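Local coordinates for protein RpfR (Cronobacter turicensis, PDB 6DGG) that has a PAS fold, probably serves as a sensor domain, and holds a molecule of lauric acid between its antiparallel sheet and its helices, at residues 9-14 against 24-29; 49-54 against 71-76; 85-90 against 103-108. All coordinates share one frame; numbering follows the deposited sequence. Where two conformers were deposited one is given.

From the N terminus, contact 1 (9-14 with 24-29) comes first. Strand 9-13 turns back through strand 19-22, and helix 24-30 then comes to lie against the start of the first strand. Contact 2 closes a longer loop: helix 49-65 runs on into strand 69-77, and segments 49-54 and 71-76 meet across it. Contact 3 pairs the two strands of the hairpin 80-90 and 102-108. The three loops follow in series; none nests in or crosses another. One sheet joins them, since strand 102-108 lies between strands 9-13 and 80-90, and strand 69-77 borders 80-90. Residues of all three contacts touch the lauric acid.

Contact 1: residues 9-14 against 24-29; sequences VIVILD and RLSEEY
V9 and S26 sit at the centre of this contact, their CA atoms 5.0 Å apart. The nearest side-chain approach is V9 CB to S26 OG, 3.5 Å. It is a van der Waals touch of the hydroxyl oxygen on the valine CB. V9 CG1 lies anti to the carbonyl carbon (chi1 -67°) and is the branch that reaches the helix. It touches L25 CG at 4.0 Å and Y29 CD2 at 3.8 Å. The V9 side chain and the Y29 side chain cross at about a right angle, while L25 CG lies at the edge of the Y29 ring, in its plane. One valine methyl thus meets residues from two successive turns of the helix. Further along the strand, V11 CG2 touches S26 OG at 3.7 Å.

The second shell fixes the polar ends. S26 OG is hydrogen-bonded to N23 OD1, and the same N23 oxygen accepts from I10 N, so a single side chain ties the strand to the helix start. Y29 OH is hydrogen-bonded to D108 OD2, and its ring meets F84 edge-to-face. Between E28 N and R24 O, and between Y29 N and L25 O, ordinary helical bonds hold the segment in shape.

Strand and helix axes cross at -106° and come within 6.8 Å. V9 and V11 also bond through their backbones to G106 and C104 of strand 102-108. Both V11 and S26 touch the lauric acid. The arrangement is that of a PAS fold, in which short helices after the first two strands cover one side of an antiparallel sheet and help to enclose a ligand pocket.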
loop_
_atom_site.group_PDB
_atom_site.type_symbol
_atom_site.label_atom_id
_atom_site.label_comp_id
_atom_site.label_asym_id
_atom_site.label_seq_id
_atom_site.Cartn_x
_atom_site.Cartn_y
_atom_site.Cartn_z
ATOM N N VAL A 9 -3.908 -5.666 4.976
ATOM C CA VAL A 9 -4.015 -5.132 3.624
ATOM C C VAL A 9 -2.662 -5.323 2.950
ATOM O O VAL A 9 -1.639 -4.810 3.419
ATOM C CB VAL A 9 -4.465 -3.661 3.627
ATOM C CG1 VAL A 9 -5.890 -3.562 4.140
ATOM C CG2 VAL A 9 -3.545 -2.779 4.454
ATOM N N ILE A 10 -2.644 -6.135 1.900
ATOM C CA ILE A 10 -1.416 -6.545 1.228
ATOM C C ILE A 10 -1.445 -5.956 -0.176
ATOM O O ILE A 10 -2.308 -6.306 -0.987
ATOM C CB ILE A 10 -1.288 -8.078 1.180
ATOM C CG1 ILE A 10 -1.340 -8.665 2.596
ATOM C CG2 ILE A 10 -0.016 -8.487 0.483
ATOM C CD1 ILE A 10 -0.307 -8.110 3.582
ATOM N N VAL A 11 -0.509 -5.056 -0.457
ATOM C CA VAL A 11 -0.426 -4.359 -1.733
ATOM C C VAL A 11 1.010 -4.465 -2.221
ATOM O O VAL A 11 1.953 -4.214 -1.460
ATOM C CB VAL A 11 -0.866 -2.890 -1.580
ATOM C CG1 VAL A 11 -0.777 -2.143 -2.907
ATOM C CG2 VAL A 11 -2.296 -2.813 -1.019
ATOM N N ILE A 12 1.183 -4.872 -3.478
ATOM C CA ILE A 12 2.497 -4.979 -4.094
ATOM C C ILE A 12 2.626 -3.854 -5.110
ATOM O O ILE A 12 1.707 -3.619 -5.902
ATOM C CB ILE A 12 2.703 -6.358 -4.737
ATOM C CG1 ILE A 12 2.525 -7.446 -3.673
ATOM C CG2 ILE A 12 4.082 -6.450 -5.388
ATOM C CD1 ILE A 12 2.635 -8.860 -4.212
ATOM N N LEU A 13 3.752 -3.142 -5.057
ATOM C CA LEU A 13 3.986 -1.944 -5.852
ATOM C C LEU A 13 5.261 -2.108 -6.662
ATOM O O LEU A 13 6.181 -2.829 -6.264
ATOM C CB LEU A 13 4.221 -0.739 -4.943
ATOM C CG LEU A 13 3.163 -0.383 -3.908
ATOM C CD1 LEU A 13 3.639 0.781 -3.052
ATOM C CD2 LEU A 13 1.854 -0.048 -4.587
ATOM N N ASP A 14 5.324 -1.417 -7.802
ATOM C CA ASP A 14 6.593 -1.229 -8.481
ATOM C C ASP A 14 7.235 0.073 -7.997
ATOM O O ASP A 14 6.725 0.746 -7.097
ATOM C CB ASP A 14 6.435 -1.348 -10.000
ATOM C CG ASP A 14 5.729 -0.164 -10.639
ATOM O OD1 ASP A 14 5.425 0.846 -9.965
ATOM O OD2 ASP A 14 5.490 -0.249 -11.870
ATOM N N ARG A 24 -7.935 -9.006 -0.802
ATOM C CA ARG A 24 -9.370 -8.878 -0.567
ATOM C C ARG A 24 -9.676 -7.866 0.530
ATOM O O ARG A 24 -10.660 -7.122 0.439
ATOM C CB ARG A 24 -9.974 -10.238 -0.230
ATOM C CG ARG A 24 -11.486 -10.232 -0.167
ATOM C CD ARG A 24 -12.044 -11.654 -0.102
ATOM N NE ARG A 24 -11.705 -12.445 -1.284
ATOM C CZ ARG A 24 -12.083 -13.706 -1.481
ATOM N NH1 ARG A 24 -12.817 -14.337 -0.572
ATOM N NH2 ARG A 24 -11.727 -14.336 -2.592
ATOM N N LEU A 25 -8.869 -7.828 1.590
ATOM C CA LEU A 25 -9.137 -6.847 2.633
ATOM C C LEU A 25 -8.929 -5.430 2.116
ATOM O O LEU A 25 -9.654 -4.510 2.515
ATOM C CB LEU A 25 -8.285 -7.129 3.873
ATOM C CG LEU A 25 -8.644 -6.310 5.119
ATOM C CD1 LEU A 25 -10.115 -6.484 5.518
ATOM C CD2 LEU A 25 -7.760 -6.664 6.312
ATOM N N SER A 26 -7.968 -5.240 1.207
ATOM C CA SER A 26 -7.807 -3.949 0.547
ATOM C C SER A 26 -9.065 -3.574 -0.226
ATOM O O SER A 26 -9.501 -2.417 -0.197
ATOM C CB SER A 26 -6.600 -3.976 -0.388
ATOM O OG SER A 26 -5.403 -4.235 0.329
ATOM N N GLU A 27 -9.666 -4.546 -0.923
ATOM C CA GLU A 27 -10.925 -4.303 -1.617
ATOM C C GLU A 27 -12.016 -3.890 -0.639
ATOM O O GLU A 27 -12.782 -2.964 -0.911
ATOM C CB GLU A 27 -11.356 -5.557 -2.385
ATOM C CG GLU A 27 -10.361 -6.028 -3.443
ATOM C CD GLU A 27 -10.827 -7.256 -4.188
ATOM O OE1 GLU A 27 -11.675 -8.009 -3.654
ATOM O OE2 GLU A 27 -10.358 -7.487 -5.323
ATOM N N GLU A 28 -12.110 -4.572 0.509
ATOM C CA GLU A 28 -13.167 -4.258 1.466
ATOM C C GLU A 28 -13.021 -2.842 2.022
ATOM O O GLU A 28 -14.018 -2.128 2.194
ATOM C CB GLU A 28 -13.192 -5.304 2.576
ATOM C CG GLU A 28 -13.627 -6.683 2.091
ATOM C CD GLU A 28 -13.454 -7.766 3.144
ATOM O OE1 GLU A 28 -13.372 -7.432 4.344
ATOM O OE2 GLU A 28 -13.398 -8.955 2.765
ATOM N N TYR A 29 -11.785 -2.404 2.287
ATOM C CA TYR A 29 -11.579 -1.063 2.829
ATOM C C TYR A 29 -11.896 0.027 1.814
ATOM O O TYR A 29 -12.307 1.126 2.201
ATOM C CB TYR A 29 -10.132 -0.889 3.296
ATOM C CG TYR A 29 -9.908 -1.230 4.751
ATOM C CD1 TYR A 29 -10.199 -0.308 5.753
ATOM C CD2 TYR A 29 -9.396 -2.459 5.127
ATOM C CE1 TYR A 29 -10.003 -0.615 7.089
ATOM C CE2 TYR A 29 -9.201 -2.777 6.457
ATOM C CZ TYR A 29 -9.493 -1.845 7.435
ATOM O OH TYR A 29 -9.302 -2.145 8.767
#

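Contact 2: residues 49-54 against 71-76; sequences PAEASA and VERWIK. With DAO (lauric acid), chain B.
E51 lays its carboxylate beside the guanidinium of R73, the two side chains sliding past each other in opposite directions. In this PAS fold the contact sets the first turns of helix 49-65 against the edge strand 69-77. The two side chains form a salt bridge, but the carboxylate and guanidinium planes are 70° apart, so the groups do not lie coplanar. R73 NH1 gives a hydrogen bond to E51 OE2 at 3.2 Å, coming from above the carboxylate plane. R73 NE also points at E51 OE1, in a nearly straight but weak bond. The same OE1 takes a stronger bond from W74 N, at 2.8 Å, on its anti lone pair. Water 1 donates to E51 OE1 and to E72 O, and so bridges the carboxylate and the strand backbone. One carboxylate oxygen is therefore gripped by a backbone amide, a water and, weakly, an arginine.

The bend at chi2 (-68°) turns E51 CD toward R73. E51 CG, set by chi1, passes 3.9 Å from W74 O, and OE1 lies at the edge of the indole, near the ring plane. Bends at chi2 and chi3 of R73 turn its NE toward E51. One face of its guanidinium is covered by E51 O, toward the rim. A54 CB touches R73 NH1 at 3.7 Å.

The E51 carboxylate probably helps to fix the orientation of the R73 guanidinium and balances part of its charge. E51 is thus a second-shell partner for an arginine of the lauric acid pocket. S55, N58 and Y69 also bond the lauric acid. V71 CG1 packs on its O2, and I75 CG2 on its chain at C9. At the end of the arginine, R73 NH2 donates to O1 of the lauric acid at 2.6 Å, with an N-H...O angle of 160°.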
loop_
_atom_site.group_PDB
_atom_site.type_symbol
_atom_site.label_atom_id
_atom_site.label_comp_id
_atom_site.label_asym_id
_atom_site.label_seq_id
_atom_site.Cartn_x
_atom_site.Cartn_y
_atom_site.Cartn_z
ATOM N N PRO A 49 -2.534 14.689 -0.376
ATOM C CA PRO A 49 -1.314 15.194 -1.017
ATOM C C PRO A 49 -0.095 15.121 -0.120
ATOM O O PRO A 49 0.987 14.734 -0.583
ATOM C CB PRO A 49 -1.689 16.628 -1.405
ATOM C CG PRO A 49 -3.165 16.558 -1.640
ATOM C CD PRO A 49 -3.674 15.596 -0.587
ATOM N N ALA A 50 -0.246 15.467 1.161
ATOM C CA ALA A 50 0.899 15.452 2.066
ATOM C C ALA A 50 1.416 14.039 2.278
ATOM O O ALA A 50 2.632 13.813 2.303
ATOM C CB ALA A 50 0.510 16.070 3.407
ATOM N N GLU A 51 0.513 13.079 2.466
ATOM C CA GLU A 51 0.945 11.699 2.659
ATOM C C GLU A 51 1.545 11.138 1.381
ATOM O O GLU A 51 2.556 10.427 1.428
ATOM C CB GLU A 51 -0.232 10.842 3.134
ATOM C CG GLU A 51 -0.610 11.069 4.577
ATOM C CD GLU A 51 0.461 10.588 5.519
ATOM O OE1 GLU A 51 0.293 9.509 6.102
ATOM O OE2 GLU A 51 1.491 11.280 5.665
ATOM N N ALA A 52 0.940 11.452 0.231
ATOM C CA ALA A 52 1.451 10.962 -1.045
ATOM C C ALA A 52 2.871 11.450 -1.294
ATOM O O ALA A 52 3.727 10.692 -1.767
ATOM C CB ALA A 52 0.528 11.416 -2.171
ATOM N N SER A 53 3.134 12.724 -1.013
ATOM C CA SER A 53 4.468 13.265 -1.238
ATOM C C SER A 53 5.494 12.556 -0.366
ATOM O O SER A 53 6.561 12.158 -0.842
ATOM C CB SER A 53 4.470 14.766 -0.968
ATOM O OG SER A 53 3.767 15.448 -1.986
ATOM N N ALA A 54 5.185 12.381 0.918
ATOM C CA ALA A 54 6.116 11.682 1.793
ATOM C C ALA A 54 6.306 10.244 1.338
ATOM O O ALA A 54 7.437 9.746 1.272
ATOM C CB ALA A 54 5.601 11.714 3.228
ATOM N N VAL A 71 6.462 1.847 8.515
ATOM C CA VAL A 71 6.020 3.229 8.410
ATOM C C VAL A 71 4.537 3.273 8.733
ATOM O O VAL A 71 3.811 2.301 8.510
ATOM C CB VAL A 71 6.310 3.780 6.993
ATOM C CG1 VAL A 71 5.437 3.096 5.959
ATOM C CG2 VAL A 71 6.125 5.297 6.946
ATOM N N GLU A 72 4.084 4.421 9.239
ATOM C CA GLU A 72 2.666 4.671 9.460
ATOM C C GLU A 72 2.167 5.665 8.418
ATOM O O GLU A 72 2.810 6.697 8.164
ATOM C CB GLU A 72 2.398 5.179 10.883
ATOM C CG GLU A 72 2.828 4.201 11.974
ATOM C CD GLU A 72 2.537 4.677 13.385
ATOM O OE1 GLU A 72 1.759 5.640 13.555
ATOM O OE2 GLU A 72 3.098 4.076 14.322
ATOM N N ARG A 73 1.034 5.340 7.799
ATOM C CA ARG A 73 0.499 6.123 6.695
ATOM C C ARG A 73 -1.000 6.260 6.887
ATOM O O ARG A 73 -1.693 5.264 7.115
ATOM C CB ARG A 73 0.779 5.391 5.370
ATOM C CG ARG A 73 0.754 6.210 4.109
ATOM C CD ARG A 73 2.153 6.630 3.732
ATOM N NE ARG A 73 2.527 7.779 4.525
ATOM C CZ ARG A 73 3.768 8.195 4.747
ATOM N NH1 ARG A 73 3.957 9.279 5.477
ATOM N NH2 ARG A 73 4.809 7.546 4.266
ATOM N N TRP A 74 -1.501 7.488 6.803
ATOM C CA TRP A 74 -2.939 7.706 6.756
ATOM C C TRP A 74 -3.414 7.398 5.343
ATOM O O TRP A 74 -2.837 7.895 4.370
ATOM C CB TRP A 74 -3.280 9.150 7.123
ATOM C CG TRP A 74 -3.237 9.433 8.603
ATOM C CD1 TRP A 74 -2.253 10.089 9.287
ATOM C CD2 TRP A 74 -4.231 9.074 9.577
ATOM N NE1 TRP A 74 -2.570 10.150 10.627
ATOM C CE2 TRP A 74 -3.782 9.543 10.826
ATOM C CE3 TRP A 74 -5.461 8.416 9.511
ATOM C CZ2 TRP A 74 -4.517 9.366 11.995
ATOM C CZ3 TRP A 74 -6.183 8.240 10.669
ATOM C CH2 TRP A 74 -5.713 8.712 11.895
ATOM N N ILE A 75 -4.480 6.602 5.234
ATOM C CA ILE A 75 -4.952 6.051 3.967
ATOM C C ILE A 75 -6.429 6.379 3.805
ATOM O O ILE A 75 -7.214 6.221 4.749
ATOM C CB ILE A 75 -4.760 4.517 3.916
ATOM C CG1 ILE A 75 -3.276 4.132 3.997
ATOM C CG2 ILE A 75 -5.414 3.914 2.683
ATOM C CD1 ILE A 75 -2.422 4.662 2.883
ATOM N N LYS A 76 -6.810 6.810 2.600
ATOM C CA LYS A 76 -8.200 7.107 2.277
ATOM C C LYS A 76 -8.958 5.801 2.050
ATOM O O LYS A 76 -8.630 5.035 1.135
ATOM C CB LYS A 76 -8.262 7.974 1.019
ATOM C CG LYS A 76 -7.552 9.313 1.159
ATOM C CD LYS A 76 -7.537 10.112 -0.150
ATOM C CE LYS A 76 -8.927 10.569 -0.577
ATOM N NZ LYS A 76 -8.887 11.389 -1.829
HETATM O O1 DAO B . 5.017 5.439 2.706
HETATM O O2 DAO B . 6.841 4.287 2.971
HETATM C C1 DAO B . 5.695 4.412 2.451
HETATM C C2 DAO B . 5.112 3.361 1.491
HETATM C C3 DAO B . 3.649 3.017 1.840
HETATM C C4 DAO B . 2.895 2.259 0.726
HETATM C C5 DAO B . 1.497 1.847 1.226
HETATM C C6 DAO B . 0.553 1.193 0.187
HETATM C C7 DAO B . -0.886 1.721 0.424
HETATM C C8 DAO B . -2.027 0.746 0.100
HETATM C C9 DAO B . -3.344 1.366 0.590
HETATM C C10 DAO B . -4.612 0.722 0.010
HETATM C C11 DAO B . -5.122 -0.458 0.841
HETATM C C12 DAO B . -5.945 0.016 2.041
HETATM O O HOH W 1 1.725 9.584 8.497
#

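Contact 3: residues 85-90 against 103-108; sequences LFRNKF and ICSGTD. With DAO (lauric acid), chain B.
F86 CG lies anti to its carbonyl carbon (chi1 -78°), and C104 SG is placed in the same way (chi1 -55°). Both side chains stand on the face of the sheet that lines the pocket. The F86 ring lies flat over the lauric acid chain, whose C5 sits above the ring centre, 3.6 Å from its plane. C104 SG comes 3.9 Å from C4 of the same chain. Beside them G106 has no side chain, and F86 CD1 packs on its CA at 3.5 Å.

The opposite face carries L85, R87, S105 and T107. R87 is extended from CG to NE, and its guanidinium crosses over to strand 102-108. NH1 and NH2 both donate to T107 OG1, the shorter bond being NH2 to OG1 at 2.8 Å. NH1 also donates to S105 O at 3.0 Å. All three contacts lie near the guanidinium plane. L85 CD2 covers one face of the group, over its centre. S105 O accepts from R87 N as well, and the two donors arrive from opposite faces of the carbonyl.

These strands form the antiparallel hairpin 80-90 and 102-108 in the PAS sheet. L85 with T107, R87 with S105, and K89 with I103 are hydrogen-bonded pairs. F86 with G106 and N88 with C104 are non-hydrogen-bonded pairs. Next to the F86 with G106 pair, G106 CA makes a CA-H...O contact with L85 O at 3.1 Å.

Near the I103 end, water 2 links the strands by donating to R87 O and I103 O. It accepts from K89 NZ at 2.8 Å.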
loop_
_atom_site.group_PDB
_atom_site.type_symbol
_atom_site.label_atom_id
_atom_site.label_comp_id
_atom_site.label_asym_id
_atom_site.label_seq_id
_atom_site.Cartn_x
_atom_site.Cartn_y
_atom_site.Cartn_z
ATOM N N LEU A 85 -0.143 0.713 9.750
ATOM C CA LEU A 85 1.265 0.360 9.838
ATOM C C LEU A 85 1.576 -0.506 8.634
ATOM O O LEU A 85 0.954 -1.556 8.456
ATOM C CB LEU A 85 1.549 -0.464 11.089
ATOM C CG LEU A 85 2.989 -1.021 11.203
ATOM C CD1 LEU A 85 3.910 0.065 11.702
ATOM C CD2 LEU A 85 3.102 -2.262 12.088
ATOM N N PHE A 86 2.544 -0.087 7.835
ATOM C CA PHE A 86 3.000 -0.875 6.699
ATOM C C PHE A 86 4.393 -1.417 6.983
ATOM O O PHE A 86 5.293 -0.666 7.382
ATOM C CB PHE A 86 2.980 -0.048 5.416
ATOM C CG PHE A 86 1.617 0.102 4.833
ATOM C CD1 PHE A 86 1.014 -0.959 4.179
ATOM C CD2 PHE A 86 0.921 1.294 4.944
ATOM C CE1 PHE A 86 -0.253 -0.825 3.643
ATOM C CE2 PHE A 86 -0.353 1.414 4.416
ATOM C CZ PHE A 86 -0.930 0.358 3.767
ATOM N N ARG A 87 4.534 -2.731 6.844
ATOM C CA ARG A 87 5.817 -3.405 6.906
ATOM C C ARG A 87 6.237 -3.634 5.459
ATOM O O ARG A 87 5.564 -4.376 4.733
ATOM C CB ARG A 87 5.672 -4.738 7.638
ATOM C CG ARG A 87 4.942 -4.670 8.986
ATOM C CD ARG A 87 4.423 -6.048 9.389
ATOM N NE ARG A 87 3.545 -6.041 10.566
ATOM C CZ ARG A 87 2.267 -5.673 10.551
ATOM N NH1 ARG A 87 1.685 -5.235 9.434
ATOM N NH2 ARG A 87 1.561 -5.730 11.666
ATOM N N ASN A 88 7.339 -3.005 5.042
ATOM C CA ASN A 88 7.702 -2.902 3.634
ATOM C C ASN A 88 9.044 -3.571 3.362
ATOM O O ASN A 88 10.019 -3.351 4.086
ATOM C CB ASN A 88 7.755 -1.427 3.233
ATOM C CG ASN A 88 6.373 -0.817 3.093
ATOM O OD1 ASN A 88 5.354 -1.489 3.262
ATOM N ND2 ASN A 88 6.335 0.464 2.779
ATOM N N LYS A 89 9.094 -4.376 2.306
ATOM C CA LYS A 89 10.324 -5.058 1.936
ATOM C C LYS A 89 10.226 -5.441 0.468
ATOM O O LYS A 89 9.133 -5.509 -0.100
ATOM C CB LYS A 89 10.545 -6.311 2.785
ATOM C CG LYS A 89 9.509 -7.411 2.544
ATOM C CD LYS A 89 9.726 -8.605 3.439
ATOM C CE LYS A 89 8.635 -9.641 3.235
ATOM N NZ LYS A 89 7.309 -9.161 3.694
ATOM N N PHE A 90 11.382 -5.704 -0.128
ATOM C CA PHE A 90 11.420 -6.223 -1.482
ATOM C C PHE A 90 10.926 -7.661 -1.511
ATOM O O PHE A 90 11.073 -8.415 -0.544
ATOM C CB PHE A 90 12.850 -6.230 -2.011
ATOM C CG PHE A 90 13.356 -4.884 -2.441
ATOM C CD1 PHE A 90 12.759 -4.199 -3.484
ATOM C CD2 PHE A 90 14.453 -4.321 -1.818
ATOM C CE1 PHE A 90 13.245 -2.968 -3.884
ATOM C CE2 PHE A 90 14.934 -3.093 -2.208
ATOM C CZ PHE A 90 14.332 -2.418 -3.248
ATOM N N ILE A 103 6.684 -5.295 -1.448
ATOM C CA ILE A 103 5.533 -5.864 -0.752
ATOM C C ILE A 103 5.216 -4.957 0.426
ATOM O O ILE A 103 6.066 -4.749 1.298
ATOM C CB ILE A 103 5.822 -7.287 -0.253
ATOM C CG1 ILE A 103 6.182 -8.228 -1.393
ATOM C CG2 ILE A 103 4.605 -7.853 0.489
ATOM C CD1 ILE A 103 6.832 -9.502 -0.891
ATOM N N CYS A 104 3.997 -4.429 0.468
ATOM C CA CYS A 104 3.532 -3.601 1.577
ATOM C C CYS A 104 2.512 -4.394 2.382
ATOM O O CYS A 104 1.435 -4.719 1.880
ATOM C CB CYS A 104 2.925 -2.297 1.070
ATOM S SG CYS A 104 4.062 -1.375 0.011
ATOM N N SER A 105 2.844 -4.685 3.635
ATOM C CA SER A 105 2.031 -5.539 4.495
ATOM C C SER A 105 1.454 -4.668 5.612
ATOM O O SER A 105 2.160 -4.327 6.571
ATOM C CB SER A 105 2.899 -6.674 5.033
ATOM O OG SER A 105 2.219 -7.468 5.987
ATOM N N GLY A 106 0.173 -4.328 5.494
ATOM C CA GLY A 106 -0.451 -3.310 6.332
ATOM C C GLY A 106 -1.423 -3.839 7.371
ATOM O O GLY A 106 -2.179 -4.779 7.119
ATOM N N THR A 107 -1.403 -3.193 8.535
ATOM C CA THR A 107 -2.368 -3.406 9.607
ATOM C C THR A 107 -3.061 -2.078 9.895
ATOM O O THR A 107 -2.400 -1.035 9.997
ATOM C CB THR A 107 -1.665 -3.899 10.880
ATOM O OG1 THR A 107 -0.979 -5.122 10.605
ATOM C CG2 THR A 107 -2.660 -4.132 12.022
ATOM N N ASP A 108 -4.387 -2.112 10.012
ATOM C CA ASP A 108 -5.145 -0.930 10.426
ATOM C C ASP A 108 -4.890 -0.675 11.912
ATOM O O ASP A 108 -5.314 -1.460 12.767
ATOM C CB ASP A 108 -6.629 -1.160 10.136
ATOM C CG ASP A 108 -7.514 0.037 10.475
ATOM O OD1 ASP A 108 -7.042 0.983 11.140
ATOM O OD2 ASP A 108 -8.709 0.002 10.087
HETATM O O1 DAO B . 5.017 5.439 2.706
HETATM O O2 DAO B . 6.841 4.287 2.971
HETATM C C1 DAO B . 5.695 4.412 2.451
HETATM C C2 DAO B . 5.112 3.361 1.491
HETATM C C3 DAO B . 3.649 3.017 1.840
HETATM C C4 DAO B . 2.895 2.259 0.726
HETATM C C5 DAO B . 1.497 1.847 1.226
HETATM C C6 DAO B . 0.553 1.193 0.187
HETATM C C7 DAO B . -0.886 1.721 0.424
HETATM C C8 DAO B . -2.027 0.746 0.100
HETATM C C9 DAO B . -3.344 1.366 0.590
HETATM C C10 DAO B . -4.612 0.722 0.010
HETATM C C11 DAO B . -5.122 -0.458 0.841
HETATM C C12 DAO B . -5.945 0.016 2.041
HETATM O O HOH W 2 6.108 -6.628 3.373
#